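DTDP-4-amino-4,6-dideoxyglucose formyltransferase (Shewanella sp. FDAARGOS_354, PDB 6V2T) probably transfers a formyl group from a reduced folate cofactor to the 4-amino group of dTDP-4-amino-4,6-dideoxyglucose, a sugar precursor linked to the lipopolysaccharide O-antigen. Local coordinates at residues S97-Q102 with Q180-L185; N149-D154 with Y204-Y209; R237-S240 with N246-Y249. All blocks are in the same frame, centred on the assembly; numbering follows the deposited sequence.

Interaction 1: residues S97-Q102 with Q180-L185. With 0FX (dTDP-4-amino-4,6-dideoxyglucose), chain G; FOL (folic acid), chain H.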
loop_
_atom_site.group_PDB
_atom_site.type_symbol
_atom_site.label_atom_id
_atom_site.label_comp_id
_atom_site.label_asym_id
_atom_site.label_seq_id
_atom_site.Cartn_x
_atom_site.Cartn_y
_atom_site.Cartn_z
ATOM N N SER B 97 -12.049 27.724 15.167
ATOM C CA SER B 97 -11.845 26.270 15.244
ATOM C C SER B 97 -11.056 25.852 14.013
ATOM O O SER B 97 -11.572 26.007 12.897
ATOM C CB SER B 97 -13.151 25.537 15.302
ATOM O OG SER B 97 -12.924 24.200 14.936
ATOM N N ALA B 98 -9.854 25.351 14.213
ATOM C CA ALA B 98 -8.978 24.848 13.137
ATOM C C ALA B 98 -8.788 23.347 13.364
ATOM O O ALA B 98 -7.809 22.949 14.033
ATOM C CB ALA B 98 -7.680 25.620 13.122
ATOM N N HIS B 99 -9.710 22.541 12.837
ATOM C CA HIS B 99 -9.711 21.072 13.060
ATOM C C HIS B 99 -9.739 20.838 14.577
ATOM O O HIS B 99 -8.846 20.192 15.099
ATOM C CB HIS B 99 -8.505 20.433 12.374
ATOM C CG HIS B 99 -8.522 20.504 10.882
ATOM N ND1 HIS B 99 -7.982 19.509 10.105
ATOM C CD2 HIS B 99 -9.006 21.431 10.031
ATOM C CE1 HIS B 99 -8.112 19.835 8.828
ATOM N NE2 HIS B 99 -8.748 21.017 8.757
ATOM N N CYS B 100 -10.727 21.420 15.252
ATOM C CA CYS B 100 -10.976 21.274 16.703
ATOM C C CYS B 100 -11.740 19.973 16.950
ATOM O O CYS B 100 -12.828 19.829 16.352
ATOM C CB CYS B 100 -11.795 22.443 17.218
ATOM S SG CYS B 100 -12.093 22.356 18.991
ATOM N N LYS B 101 -11.199 19.087 17.798
ATOM C CA LYS B 101 -11.814 17.769 18.158
ATOM C C LYS B 101 -13.073 17.951 19.028
ATOM O O LYS B 101 -13.799 16.963 19.182
ATOM C CB LYS B 101 -10.813 16.864 18.893
ATOM C CG LYS B 101 -9.663 16.321 18.056
ATOM C CD LYS B 101 -8.530 15.716 18.881
ATOM C CE LYS B 101 -7.466 15.046 18.030
ATOM N NZ LYS B 101 -8.011 13.855 17.335
ATOM N N GLN B 102 -13.349 19.133 19.596
ATOM C CA GLN B 102 -14.514 19.301 20.518
ATOM C C GLN B 102 -15.677 20.015 19.836
ATOM O O GLN B 102 -15.452 21.009 19.148
ATOM C CB GLN B 102 -14.165 20.127 21.750
ATOM C CG GLN B 102 -13.126 19.490 22.657
ATOM C CD GLN B 102 -12.916 20.343 23.888
ATOM O OE1 GLN B 102 -12.262 21.387 23.848
ATOM N NE2 GLN B 102 -13.508 19.911 24.990
ATOM N N GLN B 180 -3.893 21.633 1.182
ATOM C CA GLN B 180 -3.269 22.716 0.361
ATOM C C GLN B 180 -4.289 23.843 0.127
ATOM O O GLN B 180 -3.921 25.025 0.241
ATOM C CB GLN B 180 -2.761 22.200 -0.985
ATOM C CG GLN B 180 -1.931 23.241 -1.728
ATOM C CD GLN B 180 -0.815 23.822 -0.885
ATOM O OE1 GLN B 180 0.066 23.100 -0.402
ATOM N NE2 GLN B 180 -0.866 25.130 -0.669
ATOM N N THR B 181 -5.518 23.470 -0.214
ATOM C CA THR B 181 -6.648 24.394 -0.445
ATOM C C THR B 181 -6.996 25.145 0.843
ATOM O O THR B 181 -7.355 26.336 0.712
ATOM C CB THR B 181 -7.826 23.642 -1.070
ATOM O OG1 THR B 181 -7.485 23.616 -2.452
ATOM C CG2 THR B 181 -9.159 24.318 -0.873
ATOM N N GLU B 182 -6.984 24.477 2.008
ATOM C CA GLU B 182 -7.198 25.115 3.317
ATOM C C GLU B 182 -6.118 26.178 3.511
ATOM O O GLU B 182 -6.440 27.268 3.991
ATOM C CB GLU B 182 -7.115 24.179 4.525
ATOM C CG GLU B 182 -8.188 23.115 4.623
ATOM C CD GLU B 182 -8.107 22.353 5.940
ATOM O OE1 GLU B 182 -6.984 21.862 6.282
ATOM O OE2 GLU B 182 -9.140 22.304 6.664
ATOM N N MET B 183 -4.870 25.858 3.158
ATOM C CA MET B 183 -3.754 26.827 3.321
ATOM C C MET B 183 -3.926 27.992 2.351
ATOM O O MET B 183 -3.743 29.122 2.805
ATOM C CB MET B 183 -2.418 26.120 3.131
ATOM C CG MET B 183 -2.129 25.222 4.306
ATOM S SD MET B 183 -0.466 24.483 4.264
ATOM C CE MET B 183 -0.469 23.664 2.674
ATOM N N ASP B 184 -4.316 27.729 1.102
ATOM C CA ASP B 184 -4.611 28.764 0.089
ATOM C C ASP B 184 -5.713 29.696 0.614
ATOM O O ASP B 184 -5.525 30.907 0.537
ATOM C CB ASP B 184 -5.035 28.167 -1.256
ATOM C CG ASP B 184 -3.962 27.439 -2.056
ATOM O OD1 ASP B 184 -2.785 27.482 -1.651
ATOM O OD2 ASP B 184 -4.346 26.778 -3.052
ATOM N N LEU B 185 -6.842 29.154 1.118
ATOM C CA LEU B 185 -7.952 29.983 1.660
ATOM C C LEU B 185 -7.472 30.859 2.814
ATOM O O LEU B 185 -7.844 32.064 2.864
ATOM C CB LEU B 185 -9.107 29.083 2.124
ATOM C CG LEU B 185 -9.949 28.479 1.017
ATOM C CD1 LEU B 185 -10.901 27.438 1.596
ATOM C CD2 LEU B 185 -10.751 29.545 0.265
HETATM O O4P 0FX G . -8.441 16.328 9.974
HETATM P P2 0FX G . -7.832 16.210 11.373
HETATM O O3P 0FX G . -7.165 17.471 11.824
HETATM O O1G 0FX G . -9.106 15.992 12.265
HETATM C C1G 0FX G . -9.324 16.879 13.360
HETATM C C2G 0FX G . -9.719 15.983 14.516
HETATM O O2G 0FX G . -8.708 15.026 14.886
HETATM C C3G 0FX G . -10.966 15.233 14.080
HETATM O O3G 0FX G . -11.403 14.470 15.214
HETATM C C4G 0FX G . -12.051 16.193 13.555
HETATM N N4A 0FX G . -13.106 15.411 12.904
HETATM C C5G 0FX G . -11.568 17.218 12.535
HETATM C C6G 0FX G . -12.660 18.270 12.253
HETATM O O5G 0FX G . -10.371 17.823 13.032
HETATM O OPP 0FX G . -6.586 15.120 11.750
HETATM P P 0FX G . -7.075 13.635 11.861
HETATM O O1P 0FX G . -8.064 13.290 12.872
HETATM O O2P 0FX G . -5.861 12.818 12.214
HETATM O O5 0FX G . -7.465 12.997 10.471
HETATM C C5 0FX G . -6.757 13.313 9.303
HETATM C C4 0FX G . -7.046 12.197 8.291
HETATM O O4 0FX G . -6.451 10.959 8.681
HETATM C C3 0FX G . -8.535 11.832 8.156
HETATM O O3 0FX G . -9.241 12.741 7.323
HETATM C C2 0FX G . -8.528 10.371 7.640
HETATM C C1 0FX G . -7.198 9.866 8.264
HETATM N N11 0FX G . -7.484 9.022 9.416
HETATM C C61 0FX G . -7.407 9.479 10.685
HETATM C C51 0FX G . -7.672 8.606 11.739
HETATM C C5A 0FX G . -7.602 9.108 13.178
HETATM C C21 0FX G . -7.803 7.747 9.157
HETATM O O21 0FX G . -7.872 7.334 7.867
HETATM N N31 0FX G . -8.083 6.871 10.152
HETATM C C41 0FX G . -8.019 7.282 11.446
HETATM O O41 0FX G . -8.355 6.396 12.430
HETATM N N1 FOL H . -18.869 22.935 17.131
HETATM C C2 FOL H . -20.070 23.387 16.735
HETATM N NA2 FOL H . -20.994 23.681 17.643
HETATM N N3 FOL H . -20.346 23.593 15.412
HETATM C C4 FOL H . -19.434 23.282 14.478
HETATM O O4 FOL H . -19.781 23.504 13.288
HETATM C C4A FOL H . -18.184 22.812 14.869
HETATM N N5 FOL H . -17.239 22.456 13.999
HETATM C C6 FOL H . -16.091 21.615 14.358
HETATM C C7 FOL H . -15.656 22.013 15.781
HETATM N N8 FOL H . -16.760 22.183 16.686
HETATM C C8A FOL H . -17.936 22.646 16.236
HETATM C C9 FOL H . -16.314 20.094 14.018
HETATM N N10 FOL H . -15.651 19.190 14.961
HETATM C C11 FOL H . -17.151 15.601 16.568
HETATM C C12 FOL H . -15.911 16.118 16.950
HETATM C C13 FOL H . -15.427 17.305 16.390
HETATM C C14 FOL H . -16.162 18.019 15.466
HETATM C C15 FOL H . -17.408 17.516 15.109
HETATM C C16 FOL H . -17.899 16.325 15.650
HETATM C C FOL H . -17.688 14.335 17.192
HETATM O O FOL H . -17.205 14.019 18.258
HETATM N N FOL H . -18.696 13.624 16.681
#

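Interaction 2: residues N149-D154 with Y204-Y209. With FOL (folic acid), chain H.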
loop_
_atom_site.group_PDB
_atom_site.type_symbol
_atom_site.label_atom_id
_atom_site.label_comp_id
_atom_site.label_asym_id
_atom_site.label_seq_id
_atom_site.Cartn_x
_atom_site.Cartn_y
_atom_site.Cartn_z
ATOM N N ASN B 149 -22.735 27.420 14.214
ATOM C CA ASN B 149 -24.012 27.414 14.973
ATOM C C ASN B 149 -23.954 26.207 15.920
ATOM O O ASN B 149 -22.892 25.614 16.095
ATOM C CB ASN B 149 -25.231 27.471 14.031
ATOM C CG ASN B 149 -25.359 26.274 13.115
ATOM O OD1 ASN B 149 -24.838 25.207 13.404
ATOM N ND2 ASN B 149 -26.051 26.434 11.996
ATOM N N GLU B 150 -25.085 25.842 16.484
ATOM C CA GLU B 150 -25.209 24.752 17.470
ATOM C C GLU B 150 -25.054 23.394 16.791
ATOM O O GLU B 150 -24.676 22.482 17.497
ATOM C CB GLU B 150 -26.592 24.829 18.116
ATOM C CG GLU B 150 -26.814 26.098 18.896
ATOM C CD GLU B 150 -28.169 26.113 19.579
ATOM O OE1 GLU B 150 -28.668 25.020 19.896
ATOM O OE2 GLU B 150 -28.717 27.200 19.761
ATOM N N GLU B 151 -25.332 23.285 15.481
ATOM C CA GLU B 151 -25.211 22.032 14.700
ATOM C C GLU B 151 -23.769 21.930 14.164
ATOM O O GLU B 151 -22.988 22.907 14.247
ATOM C CB GLU B 151 -26.299 21.982 13.618
ATOM C CG GLU B 151 -27.694 21.637 14.165
ATOM C CD GLU B 151 -28.851 21.664 13.178
ATOM O OE1 GLU B 151 -28.790 20.941 12.168
ATOM O OE2 GLU B 151 -29.831 22.414 13.424
ATOM N N ILE B 152 -23.413 20.783 13.625
ATOM C CA ILE B 152 -22.004 20.500 13.228
ATOM C C ILE B 152 -21.847 20.802 11.737
ATOM O O ILE B 152 -22.592 20.219 10.913
ATOM C CB ILE B 152 -21.606 19.072 13.619
ATOM C CG1 ILE B 152 -21.789 18.860 15.120
ATOM C CG2 ILE B 152 -20.178 18.766 13.179
ATOM C CD1 ILE B 152 -21.593 17.429 15.584
ATOM N N ASP B 153 -20.836 21.616 11.407
ATOM C CA ASP B 153 -20.415 21.891 10.012
ATOM C C ASP B 153 -21.654 22.393 9.249
ATOM O O ASP B 153 -21.854 21.965 8.107
ATOM C CB ASP B 153 -19.733 20.655 9.406
ATOM C CG ASP B 153 -18.558 20.125 10.210
ATOM O OD1 ASP B 153 -17.954 20.918 10.982
ATOM O OD2 ASP B 153 -18.265 18.918 10.081
ATOM N N ASP B 154 -22.433 23.277 9.889
ATOM C CA ASP B 154 -23.812 23.650 9.472
ATOM C C ASP B 154 -23.995 25.162 9.286
ATOM O O ASP B 154 -24.844 25.498 8.474
ATOM C CB ASP B 154 -24.845 23.152 10.472
ATOM C CG ASP B 154 -26.271 23.316 9.953
ATOM O OD1 ASP B 154 -26.947 24.195 10.462
ATOM O OD2 ASP B 154 -26.629 22.620 8.966
ATOM N N TYR B 204 -30.386 26.785 2.554
ATOM C CA TYR B 204 -31.475 25.899 3.049
ATOM C C TYR B 204 -31.294 24.500 2.436
ATOM O O TYR B 204 -32.244 23.704 2.468
ATOM C CB TYR B 204 -32.847 26.531 2.782
ATOM C CG TYR B 204 -32.910 28.013 3.068
ATOM C CD1 TYR B 204 -32.668 28.510 4.343
ATOM C CD2 TYR B 204 -33.180 28.926 2.057
ATOM C CE1 TYR B 204 -32.698 29.872 4.606
ATOM C CE2 TYR B 204 -33.219 30.289 2.303
ATOM C CZ TYR B 204 -32.977 30.763 3.581
ATOM O OH TYR B 204 -33.016 32.107 3.813
ATOM N N GLU B 205 -30.100 24.210 1.911
ATOM C CA GLU B 205 -29.658 22.840 1.524
ATOM C C GLU B 205 -29.026 22.175 2.761
ATOM O O GLU B 205 -27.964 22.644 3.201
ATOM C CB GLU B 205 -28.699 23.027 0.351
ATOM C CG GLU B 205 -28.356 21.771 -0.427
ATOM C CD GLU B 205 -27.222 22.022 -1.422
ATOM O OE1 GLU B 205 -26.794 21.057 -2.113
ATOM O OE2 GLU B 205 -26.733 23.190 -1.481
ATOM N N LYS B 206 -29.624 21.145 3.357
ATOM C CA LYS B 206 -29.127 20.619 4.669
ATOM C C LYS B 206 -27.858 19.776 4.471
ATOM O O LYS B 206 -27.037 19.700 5.422
ATOM C CB LYS B 206 -30.136 19.726 5.393
ATOM C CG LYS B 206 -30.638 20.308 6.704
ATOM C CD LYS B 206 -29.560 20.466 7.758
ATOM C CE LYS B 206 -29.630 21.799 8.470
ATOM N NZ LYS B 206 -29.105 21.713 9.853
ATOM N N GLY B 207 -27.785 19.107 3.322
ATOM C CA GLY B 207 -26.756 18.132 2.943
ATOM C C GLY B 207 -26.834 16.878 3.787
ATOM O O GLY B 207 -27.944 16.468 4.161
ATOM N N ASN B 208 -25.688 16.344 4.189
ATOM C CA ASN B 208 -25.618 15.035 4.885
ATOM C C ASN B 208 -24.436 15.067 5.848
ATOM O O ASN B 208 -23.387 15.650 5.506
ATOM C CB ASN B 208 -25.528 13.876 3.892
ATOM C CG ASN B 208 -24.189 13.841 3.183
ATOM O OD1 ASN B 208 -23.865 14.752 2.433
ATOM N ND2 ASN B 208 -23.409 12.814 3.460
ATOM N N TYR B 209 -24.635 14.487 7.019
ATOM C CA TYR B 209 -23.624 14.384 8.098
ATOM C C TYR B 209 -23.228 12.912 8.273
ATOM O O TYR B 209 -24.110 12.024 8.364
ATOM C CB TYR B 209 -24.174 15.031 9.365
ATOM C CG TYR B 209 -23.239 14.911 10.542
ATOM C CD1 TYR B 209 -23.291 13.824 11.385
ATOM C CD2 TYR B 209 -22.287 15.876 10.801
ATOM C CE1 TYR B 209 -22.404 13.669 12.444
ATOM C CE2 TYR B 209 -21.395 15.744 11.853
ATOM C CZ TYR B 209 -21.444 14.641 12.683
ATOM O OH TYR B 209 -20.557 14.528 13.722
HETATM N N1 FOL H . -18.869 22.935 17.131
HETATM C C2 FOL H . -20.070 23.387 16.735
HETATM N NA2 FOL H . -20.994 23.681 17.643
HETATM N N3 FOL H . -20.346 23.593 15.412
HETATM C C4 FOL H . -19.434 23.282 14.478
HETATM O O4 FOL H . -19.781 23.504 13.288
HETATM C C4A FOL H . -18.184 22.812 14.869
HETATM N N5 FOL H . -17.239 22.456 13.999
HETATM C C6 FOL H . -16.091 21.615 14.358
HETATM C C7 FOL H . -15.656 22.013 15.781
HETATM N N8 FOL H . -16.760 22.183 16.686
HETATM C C8A FOL H . -17.936 22.646 16.236
HETATM C C9 FOL H . -16.314 20.094 14.018
HETATM N N10 FOL H . -15.651 19.190 14.961
HETATM C C11 FOL H . -17.151 15.601 16.568
HETATM C C12 FOL H . -15.911 16.118 16.950
HETATM C C13 FOL H . -15.427 17.305 16.390
HETATM C C14 FOL H . -16.162 18.019 15.466
HETATM C C15 FOL H . -17.408 17.516 15.109
HETATM C C16 FOL H . -17.899 16.325 15.650
HETATM C C FOL H . -17.688 14.335 17.192
HETATM O O FOL H . -17.205 14.019 18.258
HETATM N N FOL H . -18.696 13.624 16.681
HETATM O O HOH W 1 -25.782 22.211 6.356
#

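Interaction 3: residues R237-S240 with N246-Y249. With 0FX (dTDP-4-amino-4,6-dideoxyglucose), chain G; EDO (1,2-ethanediol), chain I.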
loop_
_atom_site.group_PDB
_atom_site.type_symbol
_atom_site.label_atom_id
_atom_site.label_comp_id
_atom_site.label_asym_id
_atom_site.label_seq_id
_atom_site.Cartn_x
_atom_site.Cartn_y
_atom_site.Cartn_z
ATOM N N ARG B 237 -9.684 2.113 -1.520
ATOM C CA ARG B 237 -8.878 3.363 -1.674
ATOM C C ARG B 237 -9.403 4.466 -0.749
ATOM O O ARG B 237 -8.541 5.181 -0.144
ATOM C CB ARG B 237 -8.711 3.771 -3.143
ATOM C CG ARG B 237 -9.878 4.525 -3.760
ATOM C CD ARG B 237 -9.611 4.630 -5.259
ATOM N NE ARG B 237 -10.783 5.071 -5.991
ATOM C CZ ARG B 237 -11.133 6.328 -6.240
ATOM N NH1 ARG B 237 -10.417 7.363 -5.816
ATOM N NH2 ARG B 237 -12.238 6.541 -6.929
ATOM N N ALA B 238 -10.730 4.546 -0.523
ATOM C CA ALA B 238 -11.362 5.528 0.383
ATOM C C ALA B 238 -10.853 5.300 1.812
ATOM O O ALA B 238 -10.738 6.265 2.553
ATOM C CB ALA B 238 -12.871 5.406 0.368
ATOM N N LEU B 239 -10.613 4.041 2.172
ATOM C CA LEU B 239 -10.277 3.593 3.552
ATOM C C LEU B 239 -8.749 3.464 3.721
ATOM O O LEU B 239 -8.289 3.081 4.812
ATOM C CB LEU B 239 -11.004 2.278 3.799
ATOM C CG LEU B 239 -12.521 2.419 3.941
ATOM C CD1 LEU B 239 -13.170 1.070 4.230
ATOM C CD2 LEU B 239 -12.920 3.430 5.011
ATOM N N SER B 240 -7.984 3.841 2.711
ATOM C CA SER B 240 -6.508 3.773 2.708
ATOM C C SER B 240 -5.946 5.163 2.933
ATOM O O SER B 240 -6.223 6.079 2.137
ATOM C CB SER B 240 -5.991 3.128 1.475
ATOM O OG SER B 240 -6.538 1.830 1.379
ATOM N N ASN B 246 -7.458 0.975 9.036
ATOM C CA ASN B 246 -8.862 1.343 8.732
ATOM C C ASN B 246 -9.631 0.080 8.349
ATOM O O ASN B 246 -10.280 -0.516 9.237
ATOM C CB ASN B 246 -8.933 2.492 7.723
ATOM C CG ASN B 246 -8.397 3.811 8.240
ATOM O OD1 ASN B 246 -8.458 4.110 9.436
ATOM N ND2 ASN B 246 -7.876 4.621 7.338
ATOM N N ALA B 247 -9.658 -0.269 7.065
ATOM C CA ALA B 247 -10.437 -1.405 6.544
ATOM C C ALA B 247 -9.873 -2.690 7.156
ATOM O O ALA B 247 -8.649 -2.831 7.207
ATOM C CB ALA B 247 -10.391 -1.426 5.039
ATOM N N TYR B 248 -10.748 -3.576 7.602
ATOM C CA TYR B 248 -10.397 -4.928 8.097
ATOM C C TYR B 248 -11.558 -5.873 7.815
ATOM O O TYR B 248 -12.679 -5.390 7.657
ATOM C CB TYR B 248 -10.089 -4.906 9.593
ATOM C CG TYR B 248 -11.295 -4.588 10.427
ATOM C CD1 TYR B 248 -11.659 -3.273 10.671
ATOM C CD2 TYR B 248 -12.116 -5.596 10.910
ATOM C CE1 TYR B 248 -12.782 -2.961 11.414
ATOM C CE2 TYR B 248 -13.252 -5.301 11.642
ATOM C CZ TYR B 248 -13.569 -3.982 11.915
ATOM O OH TYR B 248 -14.696 -3.675 12.609
ATOM N N TYR B 249 -11.286 -7.177 7.763
ATOM C CA TYR B 249 -12.311 -8.239 7.967
ATOM C C TYR B 249 -11.966 -9.012 9.248
ATOM O O TYR B 249 -10.779 -9.140 9.656
ATOM C CB TYR B 249 -12.516 -9.111 6.718
ATOM C CG TYR B 249 -11.312 -9.889 6.242
ATOM C CD1 TYR B 249 -11.019 -11.153 6.754
ATOM C CD2 TYR B 249 -10.458 -9.356 5.291
ATOM C CE1 TYR B 249 -9.922 -11.870 6.314
ATOM C CE2 TYR B 249 -9.356 -10.064 4.839
ATOM C CZ TYR B 249 -9.077 -11.312 5.369
ATOM O OH TYR B 249 -7.970 -11.966 4.924
HETATM O O4P 0FX G . -8.441 16.328 9.974
HETATM P P2 0FX G . -7.832 16.210 11.373
HETATM O O3P 0FX G . -7.165 17.471 11.824
HETATM O O1G 0FX G . -9.106 15.992 12.265
HETATM C C1G 0FX G . -9.324 16.879 13.360
HETATM C C2G 0FX G . -9.719 15.983 14.516
HETATM O O2G 0FX G . -8.708 15.026 14.886
HETATM C C3G 0FX G . -10.966 15.233 14.080
HETATM O O3G 0FX G . -11.403 14.470 15.214
HETATM C C4G 0FX G . -12.051 16.193 13.555
HETATM N N4A 0FX G . -13.106 15.411 12.904
HETATM C C5G 0FX G . -11.568 17.218 12.535
HETATM C C6G 0FX G . -12.660 18.270 12.253
HETATM O O5G 0FX G . -10.371 17.823 13.032
HETATM O OPP 0FX G . -6.586 15.120 11.750
HETATM P P 0FX G . -7.075 13.635 11.861
HETATM O O1P 0FX G . -8.064 13.290 12.872
HETATM O O2P 0FX G . -5.861 12.818 12.214
HETATM O O5 0FX G . -7.465 12.997 10.471
HETATM C C5 0FX G . -6.757 13.313 9.303
HETATM C C4 0FX G . -7.046 12.197 8.291
HETATM O O4 0FX G . -6.451 10.959 8.681
HETATM C C3 0FX G . -8.535 11.832 8.156
HETATM O O3 0FX G . -9.241 12.741 7.323
HETATM C C2 0FX G . -8.528 10.371 7.640
HETATM C C1 0FX G . -7.198 9.866 8.264
HETATM N N11 0FX G . -7.484 9.022 9.416
HETATM C C61 0FX G . -7.407 9.479 10.685
HETATM C C51 0FX G . -7.672 8.606 11.739
HETATM C C5A 0FX G . -7.602 9.108 13.178
HETATM C C21 0FX G . -7.803 7.747 9.157
HETATM O O21 0FX G . -7.872 7.334 7.867
HETATM N N31 0FX G . -8.083 6.871 10.152
HETATM C C41 0FX G . -8.019 7.282 11.446
HETATM O O41 0FX G . -8.355 6.396 12.430
HETATM C C1 EDO I . -13.235 9.654 -8.555
HETATM O O1 EDO I . -13.463 9.053 -7.282
HETATM C C2 EDO I . -14.519 9.711 -9.276
HETATM O O2 EDO I . -15.170 8.436 -9.241
HETATM O O HOH W 2 -7.402 0.555 5.521
#

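Interaction 1: residues S97-Q102 with Q180-L185
His99 and Glu182 make this contact alone, side chain to side chain, at the C-terminal end of strand 94-98 in the Rossmann-like sheet of the formyltransferase domain, where Glu182 of helix 171-194 reaches it. The polar link is a His-carboxylate hydrogen bond: His99 NE2 donates to Glu182 OE2 over a very short 2.5 Å, and its 171° angle at the hydrogen makes it nearly straight. Glu182 OE1 lies 3.2 Å from His99 NE2. The two side chains approach from opposite directions, with ring and carboxylate planes turned 50° apart. Glu182 spans the gap because its chain is extended beyond CG (chi2 -173°).

His99, Cys100 and Lys101 also bond the ligands. On the other nitrogen of the imidazole, His99 ND1 donates to O3P of the dTDP-sugar over 2.8 Å. That phosphate oxygen lies in the ring plane, at the edge, so the ring is held through both nitrogens and its rotation is fixed. Lys101 NZ bonds O2G of the sugar, also over 2.8 Å, while the backbone Cys100 O accepts from N10 of the folate at 3.2 Å. One short turn thus binds both the nucleotide-sugar and the folate.

Apolar packing comes from outside: Leu35 of helix 33-45 touches both His99 and Glu182, and Pro119 does the same. Within the loop, Gln102 N donates to Cys100 SG over 3.5 Å.

Interaction 2: residues N149-D154 with Y204-Y209
Ile152 CG2 approaches the Tyr209 ring obliquely, 3.5 Å from Tyr209 CE2. Ile152 also touches the folate, its CG2 standing 3.6 Å from folate C15, so one methyl touches both the tyrosine and the aminobenzoyl ring. The second flat group, the Asp154 carboxylate, takes Lys206 from above its plane, with Lys206 NZ 2.8 Å from Asp154 OD2 and 51° out of that plane. Its other oxygen, OD1, accepts from Asn149 ND2 on the anti side, somewhat tilted from the carboxylate plane.

Lys206 NZ makes salt bridges to both Asp154 and Glu151, a three-residue network, with Glu151 OE1 at a short 2.5 Å. Both carboxylate chains cross the lysine at about a right angle, and bends at chi2 (-64°) and chi3 (136°) bring its amino group to them. A water joins Asp154 OD2 to Lys206 O as well. The same loop reads the pterin through its backbone: Asp153 N donates to folate O4 over 2.9 Å and Asn149 O accepts from NA2.

The loop joins strands 141-147 and 157-163, while 204-209 leads into strand 209-210; Arg126 of strand 126-127 bonds Ile152 O and Lys206 O, tying the two loops to the small parallel sheet.

Interaction 3: residues R237-S240 with N246-Y249
Leu239 gives the largest single share of the buried surface, with Asn246 and Ala247 supplying the rest of the main contact: Asn246 reaches its backbone while Ala247 meets its side chain. Asn246 ND2 donates to Leu239 O at 3.0 Å. The oxygen lies in the amide plane of Asn246, yet the donor stands 50° above the carbonyl plane of Leu239. This carbonyl belongs to the residue just past the end of helix 229-238, and a second donor serves it: a water gives a hydrogen to Leu239 O at 2.8 Å and accepts from Ala247 N at 2.9 Å. Asn246 and the water thus link one helix-end oxygen to two successive residues of the opposing segment.

The elements joined are helix 229-238 and the antiparallel hairpin of strands 248-250 and 256-266, both in the C-terminal dimerization domain. On the apolar side, Ala247 CB touches Leu239 CD1 at 3.8 Å and lies 4.0 Å from Leu239 CB. Val132 of helix 130-137 and Phe215 of helix 212-219 also pack on Leu239. Tyr249, farther along the hairpin, packs on Glu167 of the second subunit.

Asn246 at the same time pairs with the thymine of the dTDP-sugar. Its OD1 accepts from N31 over 2.9 Å, nearly straight at 169°, and its ND2 donates to O21 over 2.8 Å. The directions from ND2 to O21 and to Leu239 O diverge widely, as expected if each uses its own N-H. CG set beside the backbone N (chi1 -66°) carries the amide between base and carbonyl, and both the Leu239 bond and the N31 bond favour the amide orientation with ND2 toward O21.

Interactions 1 and 3 are buried, whereas interaction 2 lies at the surface, and their chemistry differs. Interaction 1 rests on one buried imidazole-carboxylate bond, interaction 3 combines an amide-to-backbone bond with a small apolar patch, and interaction 2 spreads a salt-bridge network beside its apolar pair. No two of them touch. The folate is common to interactions 1 and 2, whose centres are about 17 Å apart and whose segments alternate along the chain. The dTDP-sugar spans interactions 1 and 3, centres about 24 Å apart, with its diphosphate and sugar at the formyltransferase domain and its thymine at the C-terminal domain, so substrate contacts come from both domains of one chain.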